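Local coordinates for protein delta (Bacillus subtilis, PDB 3ZH9) that probably acts in the bacterial clamp-loader complex as the wrench that opens the ring of the beta sliding clamp for loading onto primed DNA, at residues 5-10 and 30-35; 145-151 and 284-288; 259-263 and 304-308. All blocks are in the same frame, centred on the assembly; numbering follows the deposited sequence.

In the fold
The three contacts run along the elongated chain, from the N-terminal P-loop NTPase-like (AAA+-like) domain to the C-terminal helical domain. Interaction 1, largely buried, pairs two near-parallel helices beside the five-stranded parallel sheet and mixes polar with aromatic chemistry. Interaction 3, partly buried and about 41 Å from it between centres, joins two antiparallel helices almost wholly through aliphatic and aromatic side chains. Interaction 2 lies between them, about 22 Å from each, as a surface contact of two helix N-termini, bridged by water and bordered by sulfate. It touches interaction 3 where R288 and V284 pack on L261, whereas interaction 1 is separate from both.

Interaction 1: 5-10 and 30-35; sequences VWKSLK and ETVSRI
Residues 5-10 and 30-35 are both alpha-helical and run side by side in the same direction, their axes 10.3 Å apart and inclined by 8°. The register sets W6 beside T31 (CA-CA 7.1 Å) and L9 beside I35 (CA-CA 7.0 Å), one helical turn further on.

W6, with chi1 m and chi2 near 0°, extends its indole across the gap between the helices. At the ring edge, W6 NE1 donates a nearly linear hydrogen bond to T31 OG1 (2.8 Å, 166°). One ring face is covered by R34, whose guanidinium lies flat on the indole with planes at 8° and centres 3.9 Å apart. This is a cation-pi stack: R34 CZ is 3.9 Å from the centroid of the W6 six-membered ring, while R34 CD makes a CH-pi contact 3.6 Å above the centroid of the five-membered ring.

The charge of R34 is balanced one turn back on its own helix, where R34 NE forms a salt bridge with E30 OE2 (2.8 Å); E30 CG also approaches W6 CZ2 at 3.3 Å. A water links W6 O (2.8 Å) to R34 NH1 (3.1 Å).

Apolar contacts are made by L9 and V5: L9 CD1 meets I35 CG1 at 3.5 Å and R34 CB at 3.9 Å, and V5 CG1 meets T31 CG2 at 3.8 Å.

The pair packs against one side of the parallel sheet of the P-loop NTPase-like domain. V5 and T31 pack on M141 of strand 139-142, L9 on Y18 and T31 on L20 of strand 17-21, while F186 of helix 182-195 touches W6, E30 and R34.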
loop_
_atom_site.group_PDB
_atom_site.type_symbol
_atom_site.label_atom_id
_atom_site.label_comp_id
_atom_site.label_asym_id
_atom_site.label_seq_id
_atom_site.Cartn_x
_atom_site.Cartn_y
_atom_site.Cartn_z
ATOM N N VAL A 5 2.892 3.583 -17.756
ATOM C CA VAL A 5 4.316 3.659 -17.510
ATOM C C VAL A 5 5.002 2.295 -17.673
ATOM O O VAL A 5 5.997 2.193 -18.385
ATOM C CB VAL A 5 4.631 4.285 -16.139
ATOM C CG1 VAL A 5 6.162 4.291 -15.866
ATOM C CG2 VAL A 5 4.098 5.693 -16.098
ATOM N N TRP A 6 4.471 1.247 -17.046
ATOM C CA TRP A 6 5.153 -0.052 -17.090
ATOM C C TRP A 6 5.298 -0.566 -18.511
ATOM O O TRP A 6 6.362 -1.032 -18.904
ATOM C CB TRP A 6 4.457 -1.099 -16.209
ATOM C CG TRP A 6 4.498 -0.774 -14.731
ATOM C CD1 TRP A 6 5.051 0.334 -14.143
ATOM C CD2 TRP A 6 3.955 -1.565 -13.663
ATOM N NE1 TRP A 6 4.883 0.283 -12.779
ATOM C CE2 TRP A 6 4.211 -0.873 -12.460
ATOM C CE3 TRP A 6 3.280 -2.788 -13.610
ATOM C CZ2 TRP A 6 3.822 -1.373 -11.217
ATOM C CZ3 TRP A 6 2.893 -3.282 -12.368
ATOM C CH2 TRP A 6 3.162 -2.576 -11.194
ATOM N N LYS A 7 4.224 -0.462 -19.283
ATOM C CA LYS A 7 4.236 -0.868 -20.681
ATOM C C LYS A 7 5.202 -0.017 -21.518
ATOM O O LYS A 7 5.921 -0.544 -22.365
ATOM C CB LYS A 7 2.820 -0.776 -21.246
ATOM C CG LYS A 7 2.620 -1.383 -22.618
ATOM C CD LYS A 7 1.158 -1.238 -23.025
ATOM C CE LYS A 7 0.857 -1.923 -24.350
ATOM N NZ LYS A 7 0.970 -3.406 -24.256
ATOM N N SER A 8 5.217 1.290 -21.273
ATOM C CA SER A 8 6.146 2.199 -21.963
ATOM C C SER A 8 7.607 1.794 -21.743
ATOM O O SER A 8 8.391 1.715 -22.689
ATOM C CB SER A 8 5.970 3.640 -21.471
ATOM O OG SER A 8 4.791 4.191 -21.990
ATOM N N LEU A 9 7.963 1.544 -20.487
ATOM C CA LEU A 9 9.331 1.188 -20.141
ATOM C C LEU A 9 9.757 -0.057 -20.903
ATOM O O LEU A 9 10.892 -0.141 -21.372
ATOM C CB LEU A 9 9.472 0.955 -18.637
ATOM C CG LEU A 9 9.312 2.199 -17.768
ATOM C CD1 LEU A 9 9.424 1.837 -16.300
ATOM C CD2 LEU A 9 10.383 3.229 -18.157
ATOM N N LYS A 10 8.835 -1.011 -21.027
ATOM C CA LYS A 10 9.107 -2.248 -21.737
ATOM C C LYS A 10 9.248 -2.055 -23.244
ATOM O O LYS A 10 9.852 -2.883 -23.913
ATOM C CB LYS A 10 8.026 -3.295 -21.434
ATOM C CG LYS A 10 8.152 -3.952 -20.059
ATOM C CD LYS A 10 7.075 -5.021 -19.839
ATOM C CE LYS A 10 7.412 -5.916 -18.646
ATOM N NZ LYS A 10 6.367 -6.950 -18.372
ATOM N N GLU A 30 7.489 0.134 -6.846
ATOM C CA GLU A 30 7.620 -0.850 -7.915
ATOM C C GLU A 30 8.008 -0.168 -9.242
ATOM O O GLU A 30 8.811 -0.690 -10.016
ATOM C CB GLU A 30 6.322 -1.643 -8.048
ATOM C CG GLU A 30 6.274 -2.537 -9.259
ATOM C CD GLU A 30 7.324 -3.630 -9.215
ATOM O OE1 GLU A 30 7.874 -3.873 -8.121
ATOM O OE2 GLU A 30 7.593 -4.250 -10.267
ATOM N N THR A 31 7.459 1.019 -9.477
ATOM C CA THR A 31 7.707 1.766 -10.714
ATOM C C THR A 31 9.133 2.317 -10.761
ATOM O O THR A 31 9.815 2.236 -11.784
ATOM C CB THR A 31 6.678 2.925 -10.866
ATOM O OG1 THR A 31 5.352 2.377 -10.909
ATOM C CG2 THR A 31 6.944 3.744 -12.141
ATOM N N VAL A 32 9.573 2.887 -9.646
ATOM C CA VAL A 32 10.944 3.365 -9.523
ATOM C C VAL A 32 11.907 2.215 -9.797
ATOM O O VAL A 32 12.933 2.378 -10.451
ATOM C CB VAL A 32 11.200 3.940 -8.113
ATOM C CG1 VAL A 32 12.690 3.974 -7.802
ATOM C CG2 VAL A 32 10.583 5.321 -7.988
ATOM N N SER A 33 11.553 1.035 -9.304
ATOM C CA SER A 33 12.382 -0.143 -9.504
ATOM C C SER A 33 12.435 -0.549 -10.982
ATOM O O SER A 33 13.498 -0.895 -11.506
ATOM C CB SER A 33 11.869 -1.300 -8.635
ATOM O OG SER A 33 12.705 -2.430 -8.768
ATOM N N ARG A 34 11.290 -0.505 -11.659
ATOM C CA ARG A 34 11.265 -0.839 -13.082
ATOM C C ARG A 34 12.042 0.193 -13.892
ATOM O O ARG A 34 12.645 -0.133 -14.917
ATOM C CB ARG A 34 9.828 -0.971 -13.600
ATOM C CG ARG A 34 9.167 -2.311 -13.234
ATOM C CD ARG A 34 7.639 -2.236 -13.353
ATOM N NE ARG A 34 7.002 -3.453 -12.854
ATOM C CZ ARG A 34 6.441 -4.388 -13.617
ATOM N NH1 ARG A 34 6.420 -4.257 -14.942
ATOM N NH2 ARG A 34 5.884 -5.454 -13.054
ATOM N N ILE A 35 12.038 1.440 -13.444
ATOM C CA ILE A 35 12.747 2.454 -14.216
ATOM C C ILE A 35 14.241 2.231 -14.050
ATOM O O ILE A 35 14.997 2.368 -14.998
ATOM C CB ILE A 35 12.382 3.882 -13.809
ATOM C CG1 ILE A 35 10.967 4.228 -14.285
ATOM C CG2 ILE A 35 13.395 4.872 -14.401
ATOM C CD1 ILE A 35 10.393 5.500 -13.639
HETATM O O HOH W 1 7.821 -2.352 -16.916
#

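Interaction 2: 145-151 and 284-288; sequences ELNAKET and VHPFR. With SO4 (sulfate ion), chain E.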
loop_
_atom_site.group_PDB
_atom_site.type_symbol
_atom_site.label_atom_id
_atom_site.label_comp_id
_atom_site.label_asym_id
_atom_site.label_seq_id
_atom_site.Cartn_x
_atom_site.Cartn_y
_atom_site.Cartn_z
ATOM N N GLU A 145 -4.635 5.285 -3.848
ATOM C CA GLU A 145 -5.181 4.203 -3.060
ATOM C C GLU A 145 -6.548 3.848 -3.617
ATOM O O GLU A 145 -7.350 4.718 -3.911
ATOM C CB GLU A 145 -5.273 4.616 -1.601
ATOM C CG GLU A 145 -3.929 4.766 -0.946
ATOM C CD GLU A 145 -4.052 5.338 0.442
ATOM O OE1 GLU A 145 -4.626 6.444 0.568
ATOM O OE2 GLU A 145 -3.589 4.673 1.397
ATOM N N LEU A 146 -6.801 2.559 -3.774
ATOM C CA LEU A 146 -7.987 2.109 -4.470
ATOM C C LEU A 146 -9.045 1.639 -3.490
ATOM O O LEU A 146 -8.741 1.214 -2.370
ATOM C CB LEU A 146 -7.643 0.972 -5.443
ATOM C CG LEU A 146 -6.488 1.237 -6.401
ATOM C CD1 LEU A 146 -6.254 0.019 -7.273
ATOM C CD2 LEU A 146 -6.748 2.498 -7.254
ATOM N N ASN A 147 -10.296 1.751 -3.914
ATOM C CA ASN A 147 -11.383 1.125 -3.195
ATOM C C ASN A 147 -11.550 -0.281 -3.734
ATOM O O ASN A 147 -10.839 -0.700 -4.662
ATOM C CB ASN A 147 -12.679 1.924 -3.343
ATOM C CG ASN A 147 -13.092 2.119 -4.795
ATOM O OD1 ASN A 147 -12.827 1.277 -5.654
ATOM N ND2 ASN A 147 -13.751 3.239 -5.072
ATOM N N ALA A 148 -12.498 -1.001 -3.156
ATOM C CA ALA A 148 -12.738 -2.394 -3.507
ATOM C C ALA A 148 -12.863 -2.591 -5.019
ATOM O O ALA A 148 -12.184 -3.436 -5.597
ATOM C CB ALA A 148 -13.991 -2.904 -2.789
ATOM N N LYS A 149 -13.731 -1.809 -5.657
ATOM C CA LYS A 149 -13.998 -1.995 -7.082
ATOM C C LYS A 149 -12.772 -1.685 -7.930
ATOM O O LYS A 149 -12.461 -2.414 -8.869
ATOM C CB LYS A 149 -15.178 -1.135 -7.532
ATOM C CG LYS A 149 -15.449 -1.203 -9.026
ATOM N N GLU A 150 -12.082 -0.598 -7.597
ATOM C CA GLU A 150 -10.873 -0.208 -8.322
ATOM C C GLU A 150 -9.810 -1.288 -8.174
ATOM O O GLU A 150 -9.041 -1.549 -9.100
ATOM C CB GLU A 150 -10.342 1.131 -7.805
ATOM C CG GLU A 150 -11.240 2.318 -8.128
ATOM C CD GLU A 150 -10.898 3.567 -7.327
ATOM O OE1 GLU A 150 -10.507 3.443 -6.146
ATOM O OE2 GLU A 150 -11.032 4.677 -7.880
ATOM N N THR A 151 -9.781 -1.915 -7.000
ATOM C CA THR A 151 -8.790 -2.931 -6.706
ATOM C C THR A 151 -8.996 -4.159 -7.594
ATOM O O THR A 151 -8.033 -4.761 -8.054
ATOM C CB THR A 151 -8.773 -3.301 -5.202
ATOM O OG1 THR A 151 -8.502 -2.123 -4.436
ATOM C CG2 THR A 151 -7.682 -4.312 -4.915
ATOM N N VAL A 284 -4.222 4.729 7.298
ATOM C CA VAL A 284 -4.592 3.348 6.985
ATOM C C VAL A 284 -5.208 3.331 5.587
ATOM O O VAL A 284 -5.891 4.282 5.198
ATOM C CB VAL A 284 -5.616 2.767 8.008
ATOM C CG1 VAL A 284 -6.123 1.398 7.553
ATOM C CG2 VAL A 284 -4.996 2.659 9.379
ATOM N N HIS A 285 -4.942 2.279 4.821
ATOM C CA HIS A 285 -5.522 2.170 3.483
ATOM C C HIS A 285 -7.045 2.188 3.557
ATOM O O HIS A 285 -7.641 1.497 4.385
ATOM C CB HIS A 285 -5.037 0.909 2.759
ATOM C CG HIS A 285 -3.728 1.087 2.053
ATOM N ND1 HIS A 285 -3.622 1.706 0.824
ATOM C CD2 HIS A 285 -2.470 0.729 2.403
ATOM C CE1 HIS A 285 -2.356 1.726 0.450
ATOM N NE2 HIS A 285 -1.635 1.138 1.388
ATOM N N PRO A 286 -7.673 2.990 2.689
ATOM C CA PRO A 286 -9.131 3.160 2.611
ATOM C C PRO A 286 -9.880 1.827 2.483
ATOM O O PRO A 286 -10.998 1.705 2.978
ATOM C CB PRO A 286 -9.317 3.988 1.333
ATOM C CG PRO A 286 -8.022 4.699 1.144
ATOM C CD PRO A 286 -6.971 3.752 1.643
ATOM N N PHE A 287 -9.270 0.848 1.817
ATOM C CA PHE A 287 -9.880 -0.472 1.670
ATOM C C PHE A 287 -10.158 -1.081 3.041
ATOM O O PHE A 287 -11.243 -1.634 3.296
ATOM C CB PHE A 287 -8.961 -1.400 0.867
ATOM C CG PHE A 287 -9.551 -2.756 0.606
ATOM C CD1 PHE A 287 -9.597 -3.710 1.602
ATOM C CD2 PHE A 287 -10.051 -3.078 -0.652
ATOM C CE1 PHE A 287 -10.144 -4.962 1.363
ATOM C CE2 PHE A 287 -10.593 -4.319 -0.897
ATOM C CZ PHE A 287 -10.641 -5.265 0.111
ATOM N N ARG A 288 -9.162 -0.985 3.919
ATOM C CA ARG A 288 -9.264 -1.536 5.267
ATOM C C ARG A 288 -10.126 -0.631 6.186
ATOM O O ARG A 288 -10.827 -1.111 7.094
ATOM C CB ARG A 288 -7.855 -1.782 5.836
ATOM C CG ARG A 288 -7.842 -2.353 7.242
ATOM C CD ARG A 288 -6.646 -3.271 7.522
ATOM N NE ARG A 288 -6.707 -3.772 8.894
ATOM C CZ ARG A 288 -5.943 -3.331 9.888
ATOM N NH1 ARG A 288 -5.030 -2.390 9.652
ATOM N NH2 ARG A 288 -6.086 -3.836 11.118
HETATM S S SO4 E . -3.175 -0.737 6.085
HETATM O O1 SO4 E . -2.861 0.640 6.447
HETATM O O2 SO4 E . -3.007 -1.600 7.253
HETATM O O3 SO4 E . -2.279 -1.174 5.020
HETATM O O4 SO4 E . -4.555 -0.813 5.613
HETATM O O HOH W 2 -6.891 1.061 -0.212
#
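Two helix N-termini meet here at the protein surface, joining the start of helix 148-160, just after strand 139-142 of the sheet, to the start of helix 286-296, which belongs to the C-terminal domain. The first start is closed by a capping box: N147 OD1 accepts from E150 N (2.8 Å), and E150 OE1 accepts in return from N147 N (2.8 Å). T151 OG1 donates a hydrogen bond to N147 O (2.7 Å). H285 occupies the N-cap position of the second helix.

Between the segments there is no direct hydrogen bond. The segments are instead bridged by a water that donates to L146 O (2.8 Å) and accepts from F287 N (3.1 Å), so a loop carbonyl is coupled to an amide in the first turn of the facing helix. E145 extends over P286 and H285: its OE2 lies 3.5 Å from P286 CD and 3.0 Å from H285 ND1, above the face of the imidazole and at an angle too poor for a hydrogen bond. F287, with chi1 t, reaches the first turn of the other helix, its CE2 3.9 Å from A148 CA and 4.1 Å from A148 CB, and its CD2 4.2 Å from T151 OG1. V175 of helix 168-177 touches both T151 and F287.

A sulfate, probably from the crystallisation liquor, sits beside the second helix start. H285 N donates to its O1 (3.1 Å) and O4 (3.2 Å), with a weak bond from R288 NH1 to O2 (3.2 Å), consistent with the anion affinity of a helix N-terminus. The whole is a water-bridged interdomain joint, with a capping box facing a second helix start.

Interaction 3: 259-263 and 304-308; sequences FRLIL and LRLII
Two regular alpha-helical segments, 259-263 and 304-308, pack nearly antiparallel, with axes 9.8 Å apart and a signed crossing angle of -157°. F259 stands opposite I308 (CA-CA 6.5 Å) and L263 opposite L304 (CA-CA 6.2 Å), so each helix presents residues one turn apart to the other. No hydrogen bond crosses the interface; it is held by the fit of side chains burying 416 Å² in total.

The bulkiest projection is F259 (chi1 -88°), whose ring enters the hollow between L304 and I307. I307 CG2 sits over the ring face, 3.5 Å from its centroid and 8° off the normal, a CH-pi contact, while L304 CD2 meets the ring edge at F259 CD1 (3.7 Å). From the second helix, L304 (chi1 m, chi2 t) projects among F259, I262 and L263: its CD1 is 3.8 Å from I262 CG2 and its CB 3.7 Å from L263 CD1.

L263 (chi1 t, chi2 p) in turn inserts between L304 and I308, with L263 CD2 3.7 Å from I308 CD1. I308 (chi1 m, chi2 t) swings its CD1 into the groove beside the backbone of the first helix, 3.9 Å from F259 O and 4.2 Å from R260 CA. At the margin, L263 CD1 grazes R305 CG at 4.4 Å.

This interdigitation is plain antiparallel packing within the C-terminal helical domain of the delta subunit. F299 stacks edge-to-face on F259 and also touches L304 and I307; I307 reaches F332 and L336 of helix 325-338, whereas I262 packs on Q295 and A296 of helix 286-296.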
loop_
_atom_site.group_PDB
_atom_site.type_symbol
_atom_site.label_atom_id
_atom_site.label_comp_id
_atom_site.label_asym_id
_atom_site.label_seq_id
_atom_site.Cartn_x
_atom_site.Cartn_y
_atom_site.Cartn_z
ATOM N N PHE A 259 -9.583 -4.046 16.586
ATOM C CA PHE A 259 -10.558 -3.432 17.484
ATOM C C PHE A 259 -10.234 -1.974 17.733
ATOM O O PHE A 259 -11.127 -1.148 17.779
ATOM C CB PHE A 259 -10.705 -4.220 18.787
ATOM C CG PHE A 259 -11.729 -5.313 18.697
ATOM C CD1 PHE A 259 -13.071 -5.004 18.521
ATOM C CD2 PHE A 259 -11.359 -6.638 18.754
ATOM C CE1 PHE A 259 -14.033 -6.011 18.408
ATOM C CE2 PHE A 259 -12.320 -7.655 18.658
ATOM C CZ PHE A 259 -13.658 -7.331 18.474
ATOM N N ARG A 260 -8.950 -1.651 17.864
ATOM C CA ARG A 260 -8.549 -0.250 17.946
ATOM C C ARG A 260 -8.953 0.511 16.690
ATOM O O ARG A 260 -9.451 1.624 16.776
ATOM C CB ARG A 260 -7.044 -0.111 18.219
ATOM C CG ARG A 260 -6.674 -0.433 19.686
ATOM C CD ARG A 260 -5.250 0.002 20.038
ATOM N NE ARG A 260 -4.280 -0.661 19.182
ATOM C CZ ARG A 260 -3.532 -1.685 19.569
ATOM N NH1 ARG A 260 -3.623 -2.139 20.815
ATOM N NH2 ARG A 260 -2.683 -2.239 18.718
ATOM N N LEU A 261 -8.742 -0.097 15.525
ATOM C CA LEU A 261 -9.165 0.510 14.268
ATOM C C LEU A 261 -10.672 0.750 14.200
ATOM O O LEU A 261 -11.120 1.791 13.716
ATOM C CB LEU A 261 -8.751 -0.366 13.094
ATOM C CG LEU A 261 -9.080 0.195 11.714
ATOM C CD1 LEU A 261 -8.497 1.587 11.494
ATOM C CD2 LEU A 261 -8.610 -0.791 10.633
ATOM N N ILE A 262 -11.458 -0.229 14.644
ATOM C CA ILE A 262 -12.913 -0.071 14.623
ATOM C C ILE A 262 -13.339 1.105 15.506
ATOM O O ILE A 262 -14.126 1.961 15.100
ATOM C CB ILE A 262 -13.612 -1.369 15.096
ATOM C CG1 ILE A 262 -13.403 -2.470 14.053
ATOM C CG2 ILE A 262 -15.104 -1.143 15.287
ATOM C CD1 ILE A 262 -13.617 -3.849 14.611
ATOM N N LEU A 263 -12.787 1.167 16.709
ATOM C CA LEU A 263 -13.116 2.270 17.622
ATOM C C LEU A 263 -12.776 3.636 16.996
ATOM O O LEU A 263 -13.595 4.543 17.003
ATOM C CB LEU A 263 -12.377 2.098 18.958
ATOM C CG LEU A 263 -12.701 3.194 19.990
ATOM C CD1 LEU A 263 -14.062 2.921 20.634
ATOM C CD2 LEU A 263 -11.634 3.279 21.018
ATOM N N LEU A 304 -16.678 -1.610 22.600
ATOM C CA LEU A 304 -15.350 -1.520 22.009
ATOM C C LEU A 304 -14.313 -1.144 23.055
ATOM O O LEU A 304 -13.232 -1.697 23.079
ATOM C CB LEU A 304 -15.373 -0.512 20.849
ATOM C CG LEU A 304 -16.143 -1.003 19.614
ATOM C CD1 LEU A 304 -16.372 0.118 18.596
ATOM C CD2 LEU A 304 -15.423 -2.221 18.956
ATOM N N ARG A 305 -14.655 -0.202 23.930
ATOM C CA ARG A 305 -13.771 0.186 25.015
ATOM C C ARG A 305 -13.484 -0.972 25.965
ATOM O O ARG A 305 -12.359 -1.144 26.396
ATOM C CB ARG A 305 -14.360 1.363 25.801
ATOM C CG ARG A 305 -14.312 2.673 25.050
ATOM C CD ARG A 305 -15.217 3.703 25.721
ATOM N NE ARG A 305 -15.126 5.029 25.102
ATOM C CZ ARG A 305 -15.960 6.030 25.377
ATOM N NH1 ARG A 305 -16.958 5.840 26.233
ATOM N NH2 ARG A 305 -15.812 7.211 24.794
ATOM N N LEU A 306 -14.511 -1.745 26.306
ATOM C CA LEU A 306 -14.353 -2.933 27.145
ATOM C C LEU A 306 -13.474 -3.964 26.451
ATOM O O LEU A 306 -12.544 -4.508 27.049
ATOM C CB LEU A 306 -15.720 -3.565 27.432
ATOM C CG LEU A 306 -16.686 -2.630 28.167
ATOM C CD1 LEU A 306 -18.098 -3.212 28.264
ATOM C CD2 LEU A 306 -16.145 -2.273 29.558
ATOM N N ILE A 307 -13.767 -4.219 25.177
ATOM C CA ILE A 307 -13.037 -5.236 24.434
ATOM C C ILE A 307 -11.564 -4.851 24.371
ATOM O O ILE A 307 -10.682 -5.663 24.628
ATOM C CB ILE A 307 -13.632 -5.456 23.024
ATOM C CG1 ILE A 307 -14.958 -6.228 23.142
ATOM C CG2 ILE A 307 -12.649 -6.234 22.135
ATOM C CD1 ILE A 307 -15.851 -6.166 21.881
ATOM N N ILE A 308 -11.310 -3.590 24.063
ATOM C CA ILE A 308 -9.956 -3.096 23.984
ATOM C C ILE A 308 -9.199 -3.282 25.316
ATOM O O ILE A 308 -8.079 -3.776 25.316
ATOM C CB ILE A 308 -9.928 -1.619 23.499
ATOM C CG1 ILE A 308 -10.225 -1.573 21.999
ATOM C CG2 ILE A 308 -8.579 -0.965 23.811
ATOM C CD1 ILE A 308 -10.718 -0.239 21.507
#